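Local coordinates for putative secreted cellulose-binding protein (Streptomyces coelicolor, PDB 4OY6) that probably cleaves cellulose chains oxidatively at a surface copper site, as a secreted lytic polysaccharide monooxygenase of family AA10, at residues Leu51-Ser56 / Thr176-Ser181; Met45-Gly50 / Gly78-Leu83. All coordinates share one frame; numbering follows the deposited sequence.

Contact 1. Residues Leu51-Ser56 / Thr176-Ser181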
# COMPACT_ATOMS: atom_id res chain seq x y z
N LEU A 51 5.62 0.63 7.71
CA LEU A 51 6.08 0.98 6.37
C LEU A 51 6.08 2.50 6.19
O LEU A 51 5.17 3.07 5.61
CB LEU A 51 5.23 0.26 5.32
CG LEU A 51 5.97 -0.03 4.00
CD1 LEU A 51 5.11 -0.93 3.13
CD2 LEU A 51 6.37 1.23 3.24
N TYR A 52 7.13 3.13 6.72
CA TYR A 52 7.24 4.57 6.75
C TYR A 52 8.66 5.03 6.43
O TYR A 52 9.62 4.25 6.55
CB TYR A 52 6.82 5.15 8.13
CG TYR A 52 7.77 4.76 9.22
CD1 TYR A 52 7.67 3.55 9.89
CD2 TYR A 52 8.86 5.57 9.53
CE1 TYR A 52 8.61 3.14 10.82
CE2 TYR A 52 9.78 5.19 10.48
CZ TYR A 52 9.65 3.96 11.13
OH TYR A 52 10.57 3.57 12.07
N ARG A 53 8.76 6.30 6.08
CA ARG A 53 10.03 7.03 6.01
C ARG A 53 9.87 8.30 6.84
O ARG A 53 8.81 8.93 6.82
CB ARG A 53 10.36 7.52 4.57
CG ARG A 53 10.50 6.45 3.53
CD ARG A 53 10.96 7.03 2.21
NE ARG A 53 12.35 7.37 2.24
CZ ARG A 53 13.36 6.54 1.98
NH1 ARG A 53 13.16 5.30 1.56
NH2 ARG A 53 14.61 6.98 2.08
N ASN A 54 10.94 8.68 7.52
CA ASN A 54 11.02 10.00 8.16
C ASN A 54 11.75 11.00 7.28
O ASN A 54 12.70 10.63 6.59
CB ASN A 54 11.80 9.91 9.48
CG ASN A 54 11.11 9.05 10.50
OD1 ASN A 54 9.89 8.89 10.50
ND2 ASN A 54 11.91 8.51 11.41
N GLY A 55 11.32 12.27 7.34
CA GLY A 55 12.13 13.38 6.84
C GLY A 55 12.06 13.62 5.35
O GLY A 55 12.93 14.29 4.81
N SER A 56 11.02 13.12 4.69
CA SER A 56 10.95 13.28 3.23
C SER A 56 10.71 14.73 2.79
O SER A 56 10.94 15.05 1.63
CB SER A 56 9.85 12.42 2.62
OG SER A 56 9.98 11.04 2.92
N THR A 176 6.01 9.65 6.89
CA THR A 176 5.14 9.38 5.75
C THR A 176 5.07 7.86 5.55
O THR A 176 6.09 7.18 5.58
CB THR A 176 5.70 10.00 4.47
OG1 THR A 176 6.18 11.33 4.73
CG2 THR A 176 4.64 10.02 3.36
N TYR A 177 3.85 7.36 5.32
CA TYR A 177 3.59 5.95 5.06
C TYR A 177 3.19 5.78 3.60
O TYR A 177 2.45 6.60 3.08
CB TYR A 177 2.49 5.42 5.99
CG TYR A 177 2.80 5.57 7.45
CD1 TYR A 177 2.80 6.82 8.07
CD2 TYR A 177 3.10 4.47 8.24
CE1 TYR A 177 3.08 6.95 9.43
CE2 TYR A 177 3.40 4.60 9.60
CZ TYR A 177 3.41 5.85 10.18
OH TYR A 177 3.73 5.98 11.51
N PHE A 178 3.68 4.70 2.98
CA PHE A 178 3.54 4.48 1.54
C PHE A 178 2.88 3.12 1.33
O PHE A 178 3.52 2.09 1.52
CB PHE A 178 4.90 4.51 0.84
CG PHE A 178 5.63 5.82 1.01
CD1 PHE A 178 6.48 6.04 2.08
CD2 PHE A 178 5.47 6.84 0.09
CE1 PHE A 178 7.12 7.25 2.23
CE2 PHE A 178 6.11 8.05 0.23
CZ PHE A 178 6.94 8.26 1.30
N LEU A 179 1.60 3.13 0.99
CA LEU A 179 0.79 1.91 1.04
C LEU A 179 0.24 1.53 -0.34
O LEU A 179 -0.65 2.21 -0.89
CB LEU A 179 -0.39 2.08 1.99
CG LEU A 179 -0.16 2.34 3.47
CD1 LEU A 179 1.05 1.68 4.11
CD2 LEU A 179 -0.22 3.79 3.81
N CYS A 180 0.75 0.43 -0.89
CA CYS A 180 0.20 -0.18 -2.11
C CYS A 180 -0.92 -1.13 -1.76
O CYS A 180 -0.70 -2.03 -0.95
CB CYS A 180 1.25 -0.99 -2.85
SG CYS A 180 2.46 0.03 -3.69
N SER A 181 -2.08 -0.98 -2.42
CA SER A 181 -3.19 -1.93 -2.31
C SER A 181 -3.58 -2.41 -3.69
O SER A 181 -3.95 -1.59 -4.54
CB SER A 181 -4.41 -1.27 -1.68
OG SER A 181 -4.14 -0.80 -0.37
O HOH W 1 8.81 11.28 5.32

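Contact 2. Residues Met45-Gly50 / Gly78-Leu83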
# COMPACT_ATOMS: atom_id res chain seq x y z
N MET A 45 5.24 -8.72 7.40
CA MET A 45 3.84 -8.97 7.73
C MET A 45 3.59 -8.76 9.23
O MET A 45 2.64 -8.13 9.62
CB MET A 45 3.39 -10.35 7.29
CG MET A 45 2.91 -10.39 5.85
SD MET A 45 4.06 -9.85 4.59
CE MET A 45 5.32 -11.13 4.78
N TRP A 46 4.46 -9.31 10.09
CA TRP A 46 4.25 -9.13 11.54
C TRP A 46 4.26 -7.64 11.89
O TRP A 46 3.40 -7.18 12.64
CB TRP A 46 5.29 -9.88 12.39
CG TRP A 46 5.35 -11.34 12.17
CD1 TRP A 46 6.46 -12.06 11.89
CD2 TRP A 46 4.26 -12.30 12.22
NE1 TRP A 46 6.16 -13.41 11.77
CE2 TRP A 46 4.82 -13.57 11.96
CE3 TRP A 46 2.90 -12.21 12.48
CZ2 TRP A 46 4.04 -14.72 11.90
CZ3 TRP A 46 2.12 -13.36 12.40
CH2 TRP A 46 2.70 -14.59 12.12
N ASN A 47 5.22 -6.90 11.32
CA ASN A 47 5.27 -5.44 11.49
C ASN A 47 4.52 -4.80 10.32
O ASN A 47 5.08 -4.13 9.46
CB ASN A 47 6.70 -4.98 11.59
CG ASN A 47 6.82 -3.53 11.99
OD1 ASN A 47 5.82 -2.83 12.07
ND2 ASN A 47 8.05 -3.08 12.25
N TRP A 48 3.21 -5.01 10.31
CA TRP A 48 2.43 -4.53 9.20
C TRP A 48 2.26 -3.02 9.27
O TRP A 48 1.91 -2.41 8.26
CB TRP A 48 1.08 -5.19 9.05
CG TRP A 48 0.28 -5.19 10.24
CD1 TRP A 48 0.12 -6.23 11.11
CD2 TRP A 48 -0.60 -4.13 10.70
NE1 TRP A 48 -0.76 -5.88 12.11
CE2 TRP A 48 -1.24 -4.61 11.87
CE3 TRP A 48 -0.95 -2.84 10.22
CZ2 TRP A 48 -2.13 -3.83 12.59
CZ3 TRP A 48 -1.85 -2.09 10.92
CH2 TRP A 48 -2.42 -2.58 12.11
N ASN A 49 2.50 -2.41 10.43
CA ASN A 49 2.29 -0.98 10.60
C ASN A 49 3.54 -0.11 10.44
O ASN A 49 3.48 1.09 10.66
CB ASN A 49 1.54 -0.68 11.91
CG ASN A 49 2.35 -0.88 13.18
OD1 ASN A 49 3.48 -1.36 13.21
ND2 ASN A 49 1.74 -0.45 14.27
N GLY A 50 4.65 -0.72 10.05
CA GLY A 50 5.94 -0.07 10.04
C GLY A 50 6.49 0.39 8.70
O GLY A 50 7.71 0.56 8.58
N GLY A 78 15.23 -2.30 4.47
CA GLY A 78 14.89 -3.32 3.51
C GLY A 78 13.82 -4.32 3.92
O GLY A 78 13.54 -5.25 3.18
N ARG A 79 13.16 -4.11 5.06
CA ARG A 79 12.20 -5.08 5.57
C ARG A 79 11.08 -5.39 4.60
O ARG A 79 10.57 -6.50 4.59
CB ARG A 79 11.65 -4.62 6.93
CG ARG A 79 10.63 -5.55 7.54
CD ARG A 79 10.34 -5.24 9.00
NE ARG A 79 9.77 -3.90 9.23
CZ ARG A 79 10.42 -2.84 9.71
NH1 ARG A 79 11.70 -2.89 10.01
NH2 ARG A 79 9.75 -1.72 9.90
N TYR A 80 10.67 -4.40 3.82
CA TYR A 80 9.52 -4.51 2.92
C TYR A 80 9.92 -4.64 1.46
O TYR A 80 9.07 -4.47 0.57
CB TYR A 80 8.61 -3.28 3.10
CG TYR A 80 8.19 -3.10 4.54
CD1 TYR A 80 7.20 -3.90 5.09
CD2 TYR A 80 8.78 -2.15 5.36
CE1 TYR A 80 6.83 -3.80 6.43
CE2 TYR A 80 8.41 -2.04 6.69
CZ TYR A 80 7.43 -2.84 7.22
OH TYR A 80 7.13 -2.72 8.57
N ASN A 81 11.18 -4.98 1.18
CA ASN A 81 11.62 -5.02 -0.21
C ASN A 81 10.83 -6.02 -1.05
O ASN A 81 10.69 -5.84 -2.27
CB ASN A 81 13.13 -5.31 -0.32
CG ASN A 81 13.98 -4.16 0.14
OD1 ASN A 81 13.47 -3.14 0.59
ND2 ASN A 81 15.28 -4.32 0.04
N SER A 82 10.36 -7.10 -0.45
CA SER A 82 9.61 -8.12 -1.18
C SER A 82 8.28 -7.58 -1.70
O SER A 82 7.69 -8.18 -2.60
CB SER A 82 9.34 -9.33 -0.29
OG SER A 82 8.48 -9.05 0.79
N LEU A 83 7.80 -6.47 -1.17
CA LEU A 83 6.57 -5.87 -1.67
C LEU A 83 6.76 -5.22 -3.05
O LEU A 83 5.77 -4.86 -3.70
CB LEU A 83 5.97 -4.85 -0.69
CG LEU A 83 5.81 -5.34 0.75
CD1 LEU A 83 5.11 -4.27 1.55
CD2 LEU A 83 5.07 -6.69 0.81

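Contact 1. Residues Leu51-Ser56 / Thr176-Ser181
L51 reaches F178 in two ways. Its carbonyl oxygen accepts a weak hydrogen bond from F178 N, and its side chain, with CG anti to the backbone N (chi1 -152°), lays CD2 3.4 Å from F178 O. A branched aliphatic residue suits this place, because the same methyl, CD2, also packs against F178 CB at 4.3 Å. L51 O also receives the CA hydrogen of Y177, the CA of Y177 lying 3.3 Å from it.

Y52 faces Y177 as an antiparallel non-hydrogen-bonded pair. Its CG sits between the backbone N and the carbonyl carbon (chi1 67°), which swings the ring away from the neighbouring strand and leaves CB to do the touching: CB stands 3.8 Å from the centroid of the Y177 ring, a CH-pi contact over one face. The two rings themselves meet obliquely, and each meets the ring of H1, one of the two copper-binding histidines, edge-to-face; Y177 comes about 3 Å from the copper ion with its nearest side-chain atom. The short strand 52-54 pairs antiparallel with strand 175-184 in the immunoglobulin-like beta-sandwich of AA10 enzymes, beside the metal site.

R53 pairs with T176 through two backbone hydrogen bonds, R53 N to T176 O and T176 N to R53 O, both 2.9 Å. On the face that carries R53, T176 and F178, the arginine's aliphatic chain runs past the F178 ring, CG 3.7 Å from F178 CE1, while the bent end carries NH1 to the carbonyl of G72; a long side chain with a charged tip serves both needs. S56, beyond the end of strand 52-54, is joined to the strand by a water that accepts from S56 N and donates to R53 O and to T176 OG1, 2.7 Å from the threonine oxygen, which is also hydrogen-bonded to Q169 OE1.

Contact 2. Residues Met45-Gly50 / Gly78-Leu83
The loop following helix 43-46, which carries the chain toward the copper-site region, is fastened here to a second loop by a tyrosine and an arginine. Y80 OH gives its hydrogen to N47 O at 2.6 Å, and this acceptor lies at the edge of the ring, in its plane. N47 is the centre of an inverse gamma turn and begins a type I turn ending at G50.

R79 grips the same hydroxyl side-on: NE and NH2 both donate to Y80 OH, at 3.0 Å and 3.1 Å, and the oxygen lies in the guanidinium plane. The phenol is therefore held by three hydrogen bonds, two received and one given, which would fix both the oxygen and the direction of its proton. With CG anti to the backbone N (chi1 179°) and a bend at chi3, the arginine chain passes across the tyrosine ring, CG 4.1 Å above its centre. The N47 amide lies over one face of the guanidinium, the two planes only 7° apart. R79 NH2 adds a weak bond to G50 O and a salt bridge to E76, so an arginine, with several N-H groups, suits the place. G50 needs to be small, since a CB there would run into Y80 OH.

A phenylalanine in place of Y80 would probably leave N47 O without the phenol's hydrogen bond and R79 NE and NH2 without this acceptor, the guanidinium then being less firmly fixed, by E76 and the weak bond to G50 O. Both loops belong to the loop-and-helix region between strands 2-6 and 97-104 of the AA10 beta-sandwich, next to the copper site.

How the contacts relate
The centres of the two contacts lie about 11 Å apart, and their first segments are consecutive: 45-50 of contact 2 runs directly into 51-56 of contact 1. Next come 78-83 and finally 176-181, so the segments alternate along the chain. Contact 1 belongs to the sheet that holds strand 175-184, whereas contact 2 joins loops in the helix-rich region outside it. They meet where L51 CG packs 3.8 Å from Y80 CD2 and where L51 CD1 meets L83 CD1 at 3.7 Å. Y177 CE2 also approaches N49 O. The chain thus leaves the helical region, passes near H1 and enters the sheet, tying both parts together next to the copper site.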